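Local atomic coordinates of superoxide dismutase [Mn/Fe] (Aeropyrum pernix, PDB entry 3AK2), a protein that catalyses the dismutation of superoxide to oxygen and hydrogen peroxide, probably with either manganese or iron at its active site, manganese being bound here. Residues A[77-82]-A[167-172]; A[37-42]-A[148-153]; A[29-34]-A[163-168]. All blocks are in the same frame, centred on the assembly; numbering follows the deposited sequence.

Interaction 1: A[77-82]-A[167-172]; sequences IMHTIF and WEHAYY. With MN (manganese (II) ion), chain E.
His-79 and His-169 meet through the manganese ion that both bind: each NE2 lies 2.2 Å from the metal, while His-79 NE2 and His-169 NE2 stay 4.1 Å apart. The two nitrogens subtend about 135° at the manganese, a wide angle between two equatorial ligands of a trigonal bipyramid. Each imidazole turns its edge to the other, so neither face takes part in the meeting. The side chains reach the ion differently. His-79 holds CG beside its backbone N (chi1 -71°), which bends the ring off the flank of its helix toward the metal. In His-169, CG sits between the backbone N and the carbonyl carbon (chi1 67°), and Trp-167 CB lies 3.5 Å above one face of its imidazole. The metal-bound water in turn sits over one face of the Trp-167 indole, 3.0 Å above its plane and displaced toward the rim. Second-shell bonds fix both ligand rings: His-79 ND1 pairs with Gly-75 O, His-169 ND1 with Glu-168 OE2 of the second subunit. The contact thus joins the end of helix 62-82 to the loop between strand 159-165 and helix 172-175, while helix 25-54 supplies Tyr-39 against Trp-167 and His-169.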
loop_
_atom_site.group_PDB
_atom_site.type_symbol
_atom_site.label_atom_id
_atom_site.label_comp_id
_atom_site.label_asym_id
_atom_site.label_seq_id
_atom_site.Cartn_x
_atom_site.Cartn_y
_atom_site.Cartn_z
ATOM N N ILE A 77 -7.991 17.440 -0.989
ATOM C CA ILE A 77 -7.472 18.144 -2.158
ATOM C C ILE A 77 -7.923 17.516 -3.482
ATOM O O ILE A 77 -8.236 18.233 -4.429
ATOM C CB ILE A 77 -5.947 18.354 -2.091
ATOM C CG1 ILE A 77 -5.541 19.452 -3.081
ATOM C CG2 ILE A 77 -5.180 17.035 -2.282
ATOM C CD1 ILE A 77 -4.116 19.905 -2.942
ATOM N N MET A 78 -7.987 16.187 -3.543
ATOM C CA MET A 78 -8.412 15.522 -4.773
ATOM C C MET A 78 -9.854 15.874 -5.132
ATOM O O MET A 78 -10.145 16.159 -6.293
ATOM C CB MET A 78 -8.214 14.001 -4.706
ATOM C CG MET A 78 -6.760 13.549 -4.544
ATOM S SD MET A 78 -5.690 13.952 -5.946
ATOM C CE MET A 78 -6.249 12.740 -7.157
ATOM N N HIS A 79 -10.754 15.887 -4.149
ATOM C CA HIS A 79 -12.142 16.287 -4.428
ATOM C C HIS A 79 -12.253 17.772 -4.756
ATOM O O HIS A 79 -13.069 18.168 -5.586
ATOM C CB HIS A 79 -13.084 15.899 -3.284
ATOM C CG HIS A 79 -13.317 14.424 -3.178
ATOM N ND1 HIS A 79 -12.429 13.578 -2.549
ATOM C CD2 HIS A 79 -14.323 13.640 -3.637
ATOM C CE1 HIS A 79 -12.878 12.338 -2.624
ATOM N NE2 HIS A 79 -14.026 12.347 -3.278
ATOM N N THR A 80 -11.423 18.588 -4.114
ATOM C CA THR A 80 -11.379 20.025 -4.379
ATOM C C THR A 80 -11.030 20.318 -5.841
ATOM O O THR A 80 -11.551 21.271 -6.421
ATOM C CB THR A 80 -10.397 20.720 -3.410
ATOM O OG1 THR A 80 -10.911 20.627 -2.077
ATOM C CG2 THR A 80 -10.180 22.193 -3.766
ATOM N N ILE A 81 -10.172 19.493 -6.434
ATOM C CA ILE A 81 -9.843 19.615 -7.856
ATOM C C ILE A 81 -10.950 18.992 -8.721
ATOM O O ILE A 81 -11.334 19.552 -9.754
ATOM C CB ILE A 81 -8.469 18.974 -8.165
ATOM C CG1 ILE A 81 -7.367 19.669 -7.355
ATOM C CG2 ILE A 81 -8.173 19.022 -9.665
ATOM C CD1 ILE A 81 -6.028 18.954 -7.379
ATOM N N PHE A 82 -11.477 17.851 -8.276
ATOM C CA PHE A 82 -12.501 17.094 -9.006
ATOM C C PHE A 82 -13.740 17.920 -9.377
ATOM O O PHE A 82 -14.193 17.874 -10.525
ATOM C CB PHE A 82 -12.891 15.858 -8.184
ATOM C CG PHE A 82 -13.865 14.927 -8.863
ATOM C CD1 PHE A 82 -13.578 14.359 -10.098
ATOM C CD2 PHE A 82 -15.060 14.582 -8.230
ATOM C CE1 PHE A 82 -14.485 13.482 -10.710
ATOM C CE2 PHE A 82 -15.964 13.702 -8.823
ATOM C CZ PHE A 82 -15.678 13.155 -10.067
ATOM N N TRP A 167 -13.503 5.875 -7.236
ATOM C CA TRP A 167 -14.059 5.208 -6.067
ATOM C C TRP A 167 -15.459 4.745 -6.437
ATOM O O TRP A 167 -16.138 5.392 -7.236
ATOM C CB TRP A 167 -14.147 6.153 -4.881
ATOM C CG TRP A 167 -12.851 6.376 -4.164
ATOM C CD1 TRP A 167 -11.700 6.907 -4.682
ATOM C CD2 TRP A 167 -12.584 6.100 -2.788
ATOM N NE1 TRP A 167 -10.732 6.968 -3.711
ATOM C CE2 TRP A 167 -11.249 6.488 -2.536
ATOM C CE3 TRP A 167 -13.342 5.561 -1.740
ATOM C CZ2 TRP A 167 -10.652 6.346 -1.278
ATOM C CZ3 TRP A 167 -12.754 5.424 -0.491
ATOM C CH2 TRP A 167 -11.420 5.816 -0.271
ATOM N N GLU A 168 -15.894 3.634 -5.857
ATOM C CA GLU A 168 -17.205 3.088 -6.199
ATOM C C GLU A 168 -18.332 4.076 -5.896
ATOM O O GLU A 168 -19.292 4.168 -6.663
ATOM C CB GLU A 168 -17.413 1.731 -5.528
ATOM C CG GLU A 168 -16.429 0.681 -6.049
ATOM C CD GLU A 168 -16.584 -0.686 -5.418
ATOM O OE1 GLU A 168 -16.784 -0.774 -4.189
ATOM O OE2 GLU A 168 -16.475 -1.682 -6.167
ATOM N N HIS A 169 -18.198 4.842 -4.814
ATOM C CA HIS A 169 -19.215 5.836 -4.462
ATOM C C HIS A 169 -19.422 6.917 -5.522
ATOM O O HIS A 169 -20.436 7.614 -5.500
ATOM C CB HIS A 169 -18.957 6.475 -3.087
ATOM C CG HIS A 169 -17.724 7.330 -3.013
ATOM N ND1 HIS A 169 -16.672 7.032 -2.174
ATOM C CD2 HIS A 169 -17.388 8.488 -3.635
ATOM C CE1 HIS A 169 -15.735 7.958 -2.293
ATOM N NE2 HIS A 169 -16.143 8.852 -3.177
ATOM N N ALA A 170 -18.460 7.079 -6.428
ATOM C CA ALA A 170 -18.575 8.082 -7.480
ATOM C C ALA A 170 -19.538 7.666 -8.596
ATOM O O ALA A 170 -19.978 8.511 -9.379
ATOM C CB ALA A 170 -17.194 8.430 -8.052
ATOM N N TYR A 171 -19.881 6.382 -8.667
ATOM C CA TYR A 171 -20.677 5.905 -9.795
ATOM C C TYR A 171 -21.689 4.798 -9.504
ATOM O O TYR A 171 -22.596 4.583 -10.311
ATOM C CB TYR A 171 -19.760 5.463 -10.941
ATOM C CG TYR A 171 -18.809 4.336 -10.593
ATOM C CD1 TYR A 171 -19.216 3.001 -10.653
ATOM C CD2 TYR A 171 -17.494 4.606 -10.210
ATOM C CE1 TYR A 171 -18.340 1.966 -10.337
ATOM C CE2 TYR A 171 -16.610 3.576 -9.897
ATOM C CZ TYR A 171 -17.040 2.265 -9.955
ATOM O OH TYR A 171 -16.162 1.252 -9.657
ATOM N N TYR A 172 -21.544 4.097 -8.381
ATOM C CA TYR A 172 -22.283 2.842 -8.173
ATOM C C TYR A 172 -23.803 2.966 -8.224
ATOM O O TYR A 172 -24.474 2.108 -8.798
ATOM C CB TYR A 172 -21.857 2.124 -6.891
ATOM C CG TYR A 172 -21.874 0.623 -7.053
ATOM C CD1 TYR A 172 -20.736 -0.060 -7.479
ATOM C CD2 TYR A 172 -23.036 -0.115 -6.814
ATOM C CE1 TYR A 172 -20.748 -1.437 -7.653
ATOM C CE2 TYR A 172 -23.055 -1.494 -6.984
ATOM C CZ TYR A 172 -21.909 -2.147 -7.399
ATOM O OH TYR A 172 -21.930 -3.514 -7.565
HETATM MN MN MN E . -14.890 10.463 -4.037
HETATM O O HOH W 1 -13.075 9.407 -3.745
#

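Interaction 2: A[37-42]-A[148-153]; sequences NTYVKG and EKHNVL. With EDO (1,2-ethanediol), chain F.
Tyr-39 and His-150 make a T-shaped pair: the imidazole points its CE1 edge at one face of the phenol, with the planes 76° apart and the ring centroids 4.5 Å from each other. Packing is tight here. His-150 CE1 stands 3.2 Å from Tyr-39 CZ, displaced from the ring centre toward the hydroxyl end, and Tyr-39 OH lies in the plane of the imidazole, 3.8 Å from His-150 NE2. Tyr-39 holds CG beside its backbone N (chi1 -49°), which swings the phenol off helix 25-54 toward the loop. The opposing ring is itself wedged in, since His-150 stacks on Trp-167 and also meets Phe-71 and Trp-130. Were Tyr-39 replaced by an alanine, the CE1 edge of His-150 would probably lose the face it presses on, and a gap would be likely to open beside the manganese site. Tyr-39 probably corresponds to the active-site tyrosine of iron/manganese superoxide dismutases, and His-150 probably stands where many manganese enzymes of the family carry a glutamine. The loop around His-150 leaves strand 141-148 through a classic beta bulge, Asn-151 and Val-152 both facing Glu-148. Away from the rings the two segments part company. On the helix, Thr-38 and Lys-41 are exposed and leave the loop untouched. At the other end, Glu-148 and Lys-149 turn to a subunit boundary, where a 1,2-ethanediol, probably from the crystallisation liquor, gives a hydrogen bond from O2 to Glu-148 OE2 (2.8 Å) and lays O1 3.2 Å from Lys-149 CD. Glu-148 OE2 also forms a salt bridge with Lys-149 NZ of the second subunit, and Lys-149 NZ pairs in return with Glu-148 and Glu-126 of that subunit.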
loop_
_atom_site.group_PDB
_atom_site.type_symbol
_atom_site.label_atom_id
_atom_site.label_comp_id
_atom_site.label_asym_id
_atom_site.label_seq_id
_atom_site.Cartn_x
_atom_site.Cartn_y
_atom_site.Cartn_z
ATOM N N ASN A 37 -17.010 15.832 2.784
ATOM C CA ASN A 37 -17.090 16.379 4.142
ATOM C C ASN A 37 -16.307 15.547 5.156
ATOM O O ASN A 37 -15.624 16.089 6.029
ATOM C CB ASN A 37 -18.546 16.510 4.594
ATOM C CG ASN A 37 -18.713 17.474 5.755
ATOM O OD1 ASN A 37 -18.100 18.541 5.785
ATOM N ND2 ASN A 37 -19.549 17.102 6.716
ATOM N N THR A 38 -16.399 14.228 5.028
ATOM C CA THR A 38 -15.700 13.318 5.928
ATOM C C THR A 38 -14.182 13.493 5.842
ATOM O O THR A 38 -13.494 13.460 6.862
ATOM C CB THR A 38 -16.130 11.858 5.674
ATOM O OG1 THR A 38 -17.494 11.699 6.080
ATOM C CG2 THR A 38 -15.269 10.870 6.449
ATOM N N TYR A 39 -13.660 13.696 4.634
ATOM C CA TYR A 39 -12.216 13.894 4.486
ATOM C C TYR A 39 -11.765 15.215 5.098
ATOM O O TYR A 39 -10.724 15.283 5.757
ATOM C CB TYR A 39 -11.771 13.783 3.026
ATOM C CG TYR A 39 -12.296 12.551 2.328
ATOM C CD1 TYR A 39 -12.180 11.287 2.908
ATOM C CD2 TYR A 39 -12.910 12.651 1.083
ATOM C CE1 TYR A 39 -12.678 10.158 2.265
ATOM C CE2 TYR A 39 -13.407 11.538 0.439
ATOM C CZ TYR A 39 -13.291 10.300 1.027
ATOM O OH TYR A 39 -13.783 9.201 0.360
ATOM N N VAL A 40 -12.560 16.263 4.909
ATOM C CA VAL A 40 -12.268 17.545 5.539
ATOM C C VAL A 40 -12.187 17.373 7.057
ATOM O O VAL A 40 -11.206 17.777 7.685
ATOM C CB VAL A 40 -13.323 18.614 5.173
ATOM C CG1 VAL A 40 -13.077 19.913 5.942
ATOM C CG2 VAL A 40 -13.319 18.870 3.670
ATOM N N LYS A 41 -13.211 16.755 7.639
ATOM C CA LYS A 41 -13.233 16.512 9.082
ATOM C C LYS A 41 -12.049 15.655 9.534
ATOM O O LYS A 41 -11.442 15.933 10.566
ATOM C CB LYS A 41 -14.538 15.834 9.501
ATOM C CG LYS A 41 -15.796 16.663 9.272
ATOM C CD LYS A 41 -17.057 15.897 9.686
ATOM C CE LYS A 41 -17.262 14.586 8.926
ATOM N NZ LYS A 41 -18.134 14.731 7.728
ATOM N N GLY A 42 -11.733 14.615 8.765
ATOM C CA GLY A 42 -10.631 13.721 9.099
ATOM C C GLY A 42 -9.281 14.409 9.085
ATOM O O GLY A 42 -8.423 14.123 9.924
ATOM N N GLU A 148 -4.247 5.129 -5.994
ATOM C CA GLU A 148 -5.115 4.222 -5.236
ATOM C C GLU A 148 -5.487 4.885 -3.912
ATOM O O GLU A 148 -4.714 5.688 -3.381
ATOM C CB GLU A 148 -4.434 2.866 -5.026
ATOM C CG GLU A 148 -4.349 2.052 -6.316
ATOM C CD GLU A 148 -3.676 0.698 -6.159
ATOM O OE1 GLU A 148 -3.206 0.169 -7.188
ATOM O OE2 GLU A 148 -3.612 0.162 -5.025
ATOM N N LYS A 149 -6.665 4.560 -3.378
ATOM C CA LYS A 149 -7.257 5.354 -2.298
ATOM C C LYS A 149 -7.156 6.827 -2.701
ATOM O O LYS A 149 -7.581 7.178 -3.798
ATOM C CB LYS A 149 -6.604 5.065 -0.935
ATOM C CG LYS A 149 -6.848 3.640 -0.422
ATOM C CD LYS A 149 -6.646 3.497 1.092
ATOM C CE LYS A 149 -5.209 3.673 1.527
ATOM N NZ LYS A 149 -5.125 3.342 2.976
ATOM N N HIS A 150 -6.589 7.671 -1.840
ATOM C CA HIS A 150 -6.281 9.056 -2.207
ATOM C C HIS A 150 -4.797 9.335 -2.203
ATOM O O HIS A 150 -4.361 10.391 -2.666
ATOM C CB HIS A 150 -6.938 10.016 -1.229
ATOM C CG HIS A 150 -8.416 9.884 -1.179
ATOM N ND1 HIS A 150 -9.123 9.749 -0.004
ATOM C CD2 HIS A 150 -9.325 9.856 -2.177
ATOM C CE1 HIS A 150 -10.411 9.644 -0.286
ATOM N NE2 HIS A 150 -10.558 9.705 -1.597
ATOM N N ASN A 151 -4.024 8.387 -1.682
ATOM C CA ASN A 151 -2.679 8.671 -1.187
ATOM C C ASN A 151 -1.751 7.485 -1.370
ATOM O O ASN A 151 -0.852 7.271 -0.568
ATOM C CB ASN A 151 -2.745 9.052 0.299
ATOM C CG ASN A 151 -3.269 7.919 1.170
ATOM O OD1 ASN A 151 -4.046 7.068 0.719
ATOM N ND2 ASN A 151 -2.858 7.912 2.427
ATOM N N VAL A 152 -1.990 6.696 -2.413
ATOM C CA VAL A 152 -1.124 5.579 -2.759
ATOM C C VAL A 152 -0.837 5.708 -4.249
ATOM O O VAL A 152 -1.757 5.880 -5.054
ATOM C CB VAL A 152 -1.779 4.213 -2.423
ATOM C CG1 VAL A 152 -0.871 3.044 -2.824
ATOM C CG2 VAL A 152 -2.133 4.129 -0.929
ATOM N N LEU A 153 0.446 5.648 -4.598
ATOM C CA LEU A 153 0.962 5.861 -5.967
ATOM C C LEU A 153 1.100 7.327 -6.347
ATOM O O LEU A 153 1.740 7.637 -7.353
ATOM C CB LEU A 153 0.158 5.122 -7.050
ATOM C CG LEU A 153 -0.100 3.625 -6.871
ATOM C CD1 LEU A 153 -0.905 3.080 -8.045
ATOM C CD2 LEU A 153 1.189 2.841 -6.689
HETATM C C1 EDO F . -4.838 -0.152 -0.417
HETATM O O1 EDO F . -5.861 0.455 0.378
HETATM C C2 EDO F . -4.479 0.778 -1.567
HETATM O O2 EDO F . -5.226 0.391 -2.725
#

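Interaction 3: A[29-34]-A[163-168]; sequences KLHHQK and VIDVWE. With MN (manganese (II) ion), chain E.
His-31 and Asp-165 approach from opposite directions and close on one manganese ion, bound by His-31 NE2 at 2.2 Å and by Asp-165 OD2 at 2.0 Å. The carboxylate oxygen comes to the edge of the imidazole, in its plane, whereas the carboxylate as a whole is turned 42° against the ring. His-31 NE2 and Asp-165 OD2 are 2.8 Å apart, yet this is no hydrogen bond: both are ligands, brought together by the metal between them. Asp-165 binds through one oxygen, OD1 remaining 3.5 Å from the manganese. With CG pointing away from its backbone N (chi1 -170°), the aspartate reaches straight out from the end of its strand. OD1 then receives the backbone N of Trp-167 at 3.0 Å, a donor that meets it from above the carboxylate plane. This is an Asx turn, and it restrains the rotation of the carboxylate while OD2 holds the metal. The metal-bound water adds a weak bond of 2.9 Å to Asp-165 OD1, a second grip on the same oxygen. That water stands almost opposite His-31, the NE2-manganese-oxygen angle being about 171°. His-31 and the water are therefore the axial ligands of a trigonal bipyramid, Asp-165 being equatorial with His-79 and His-169, the coordination familiar from iron/manganese superoxide dismutases. A wider pi-type turn begins at His-31 in its helix, whose other flank carries a hydrogen bond from Lys-29 NZ to Gln-33 OE1. The contact links helix 25-54 to strand 159-165, an outer strand of the antiparallel sheet; Phe-82 of helix 62-82 and Trp-130 of strand 129-136 pack on Asp-165, and Tyr-182 of helix 179-186 bonds its backbone oxygen.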
loop_
_atom_site.group_PDB
_atom_site.type_symbol
_atom_site.label_atom_id
_atom_site.label_comp_id
_atom_site.label_asym_id
_atom_site.label_seq_id
_atom_site.Cartn_x
_atom_site.Cartn_y
_atom_site.Cartn_z
ATOM N N LYS A 29 -24.853 14.729 -4.473
ATOM C CA LYS A 29 -25.202 15.156 -3.118
ATOM C C LYS A 29 -24.486 14.341 -2.039
ATOM O O LYS A 29 -23.853 14.909 -1.149
ATOM C CB LYS A 29 -26.721 15.128 -2.909
ATOM C CG LYS A 29 -27.173 15.743 -1.595
ATOM C CD LYS A 29 -28.680 15.953 -1.571
ATOM C CE LYS A 29 -29.111 16.724 -0.334
ATOM N NZ LYS A 29 -28.649 18.139 -0.370
ATOM N N LEU A 30 -24.583 13.016 -2.110
ATOM C CA LEU A 30 -23.888 12.158 -1.150
ATOM C C LEU A 30 -22.382 12.352 -1.234
ATOM O O LEU A 30 -21.692 12.382 -0.220
ATOM C CB LEU A 30 -24.217 10.685 -1.395
ATOM C CG LEU A 30 -25.645 10.218 -1.114
ATOM C CD1 LEU A 30 -25.862 8.849 -1.727
ATOM C CD2 LEU A 30 -25.917 10.178 0.384
ATOM N N HIS A 31 -21.878 12.479 -2.453
ATOM C CA HIS A 31 -20.445 12.552 -2.683
ATOM C C HIS A 31 -19.853 13.780 -2.001
ATOM O O HIS A 31 -18.788 13.720 -1.378
ATOM C CB HIS A 31 -20.176 12.603 -4.179
ATOM C CG HIS A 31 -18.796 12.178 -4.559
ATOM N ND1 HIS A 31 -18.396 12.046 -5.871
ATOM C CD2 HIS A 31 -17.726 11.839 -3.802
ATOM C CE1 HIS A 31 -17.133 11.660 -5.906
ATOM N NE2 HIS A 31 -16.706 11.518 -4.663
ATOM N N HIS A 32 -20.573 14.889 -2.114
ATOM C CA HIS A 32 -20.145 16.159 -1.567
ATOM C C HIS A 32 -20.401 16.226 -0.065
ATOM O O HIS A 32 -19.484 16.494 0.719
ATOM C CB HIS A 32 -20.893 17.278 -2.293
ATOM C CG HIS A 32 -20.514 18.655 -1.858
ATOM N ND1 HIS A 32 -21.433 19.555 -1.363
ATOM C CD2 HIS A 32 -19.320 19.295 -1.855
ATOM C CE1 HIS A 32 -20.821 20.689 -1.073
ATOM N NE2 HIS A 32 -19.540 20.558 -1.363
ATOM N N GLN A 33 -21.649 15.970 0.327
ATOM C CA GLN A 33 -22.094 16.162 1.710
ATOM C C GLN A 33 -21.600 15.098 2.673
ATOM O O GLN A 33 -21.409 15.377 3.859
ATOM C CB GLN A 33 -23.624 16.242 1.788
ATOM C CG GLN A 33 -24.209 17.432 1.044
ATOM C CD GLN A 33 -25.702 17.618 1.267
ATOM O OE1 GLN A 33 -26.251 18.679 0.965
ATOM N NE2 GLN A 33 -26.365 16.591 1.786
ATOM N N LYS A 34 -21.412 13.879 2.178
ATOM C CA LYS A 34 -20.980 12.788 3.040
ATOM C C LYS A 34 -19.492 12.512 2.874
ATOM O O LYS A 34 -18.721 12.673 3.818
ATOM C CB LYS A 34 -21.826 11.528 2.804
ATOM C CG LYS A 34 -23.329 11.721 3.044
ATOM C CD LYS A 34 -23.630 12.037 4.510
ATOM C CE LYS A 34 -25.121 11.981 4.813
ATOM N NZ LYS A 34 -25.831 13.196 4.339
ATOM N N VAL A 163 -8.550 15.295 -12.855
ATOM C CA VAL A 163 -8.692 14.042 -12.119
ATOM C C VAL A 163 -10.082 13.457 -12.328
ATOM O O VAL A 163 -11.059 14.200 -12.483
ATOM C CB VAL A 163 -8.402 14.202 -10.584
ATOM C CG1 VAL A 163 -7.018 14.806 -10.340
ATOM C CG2 VAL A 163 -9.477 15.031 -9.889
ATOM N N ILE A 164 -10.161 12.131 -12.356
ATOM C CA ILE A 164 -11.445 11.438 -12.335
ATOM C C ILE A 164 -11.480 10.505 -11.131
ATOM O O ILE A 164 -10.572 9.700 -10.924
ATOM C CB ILE A 164 -11.765 10.675 -13.653
ATOM C CG1 ILE A 164 -13.166 10.046 -13.571
ATOM C CG2 ILE A 164 -10.696 9.632 -13.958
ATOM C CD1 ILE A 164 -13.601 9.243 -14.798
ATOM N N ASP A 165 -12.535 10.633 -10.341
ATOM C CA ASP A 165 -12.748 9.793 -9.176
ATOM C C ASP A 165 -13.357 8.476 -9.634
ATOM O O ASP A 165 -14.443 8.470 -10.231
ATOM C CB ASP A 165 -13.702 10.511 -8.227
ATOM C CG ASP A 165 -13.807 9.852 -6.868
ATOM O OD1 ASP A 165 -13.178 8.796 -6.621
ATOM O OD2 ASP A 165 -14.529 10.424 -6.037
ATOM N N VAL A 166 -12.658 7.369 -9.387
ATOM C CA VAL A 166 -13.214 6.042 -9.652
ATOM C C VAL A 166 -13.403 5.207 -8.384
ATOM O O VAL A 166 -13.475 3.977 -8.444
ATOM C CB VAL A 166 -12.447 5.259 -10.754
ATOM C CG1 VAL A 166 -12.646 5.917 -12.118
ATOM C CG2 VAL A 166 -10.968 5.133 -10.423
ATOM N N TRP A 167 -13.503 5.875 -7.236
ATOM C CA TRP A 167 -14.059 5.208 -6.067
ATOM C C TRP A 167 -15.459 4.745 -6.437
ATOM O O TRP A 167 -16.138 5.392 -7.236
ATOM C CB TRP A 167 -14.147 6.153 -4.881
ATOM C CG TRP A 167 -12.851 6.376 -4.164
ATOM C CD1 TRP A 167 -11.700 6.907 -4.682
ATOM C CD2 TRP A 167 -12.584 6.100 -2.788
ATOM N NE1 TRP A 167 -10.732 6.968 -3.711
ATOM C CE2 TRP A 167 -11.249 6.488 -2.536
ATOM C CE3 TRP A 167 -13.342 5.561 -1.740
ATOM C CZ2 TRP A 167 -10.652 6.346 -1.278
ATOM C CZ3 TRP A 167 -12.754 5.424 -0.491
ATOM C CH2 TRP A 167 -11.420 5.816 -0.271
ATOM N N GLU A 168 -15.894 3.634 -5.857
ATOM C CA GLU A 168 -17.205 3.088 -6.199
ATOM C C GLU A 168 -18.332 4.076 -5.896
ATOM O O GLU A 168 -19.292 4.168 -6.663
ATOM C CB GLU A 168 -17.413 1.731 -5.528
ATOM C CG GLU A 168 -16.429 0.681 -6.049
ATOM C CD GLU A 168 -16.584 -0.686 -5.418
ATOM O OE1 GLU A 168 -16.784 -0.774 -4.189
ATOM O OE2 GLU A 168 -16.475 -1.682 -6.167
HETATM MN MN MN E . -14.890 10.463 -4.037
HETATM O O HOH W 1 -13.075 9.407 -3.745
#

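In the fold
Interactions 1 and 3 are two halves of one metal site: their centres are 3 Å apart, they share Trp-167, Glu-168 and water 1, and between them they supply all four protein ligands. His-31 NE2 lies 3.1 Å from both His-79 NE2 and His-169 NE2. Interaction 2, centred 10 Å from interaction 1 and 11 Å from interaction 3, forms the adjoining wall. Tyr-39 CE2 packs 3.2 Å from His-79 CE1, Tyr-39 OH is 3.5 Å from His-169 CE1, and His-150 NE2 is 3.4 Å from Trp-167 CZ2. Trp-167 NE1 probably also bonds to Lys-149 O at 3.2 Å. Each contact pairs the alpha-hairpin domain with the C-terminal domain, placing the manganese between the two.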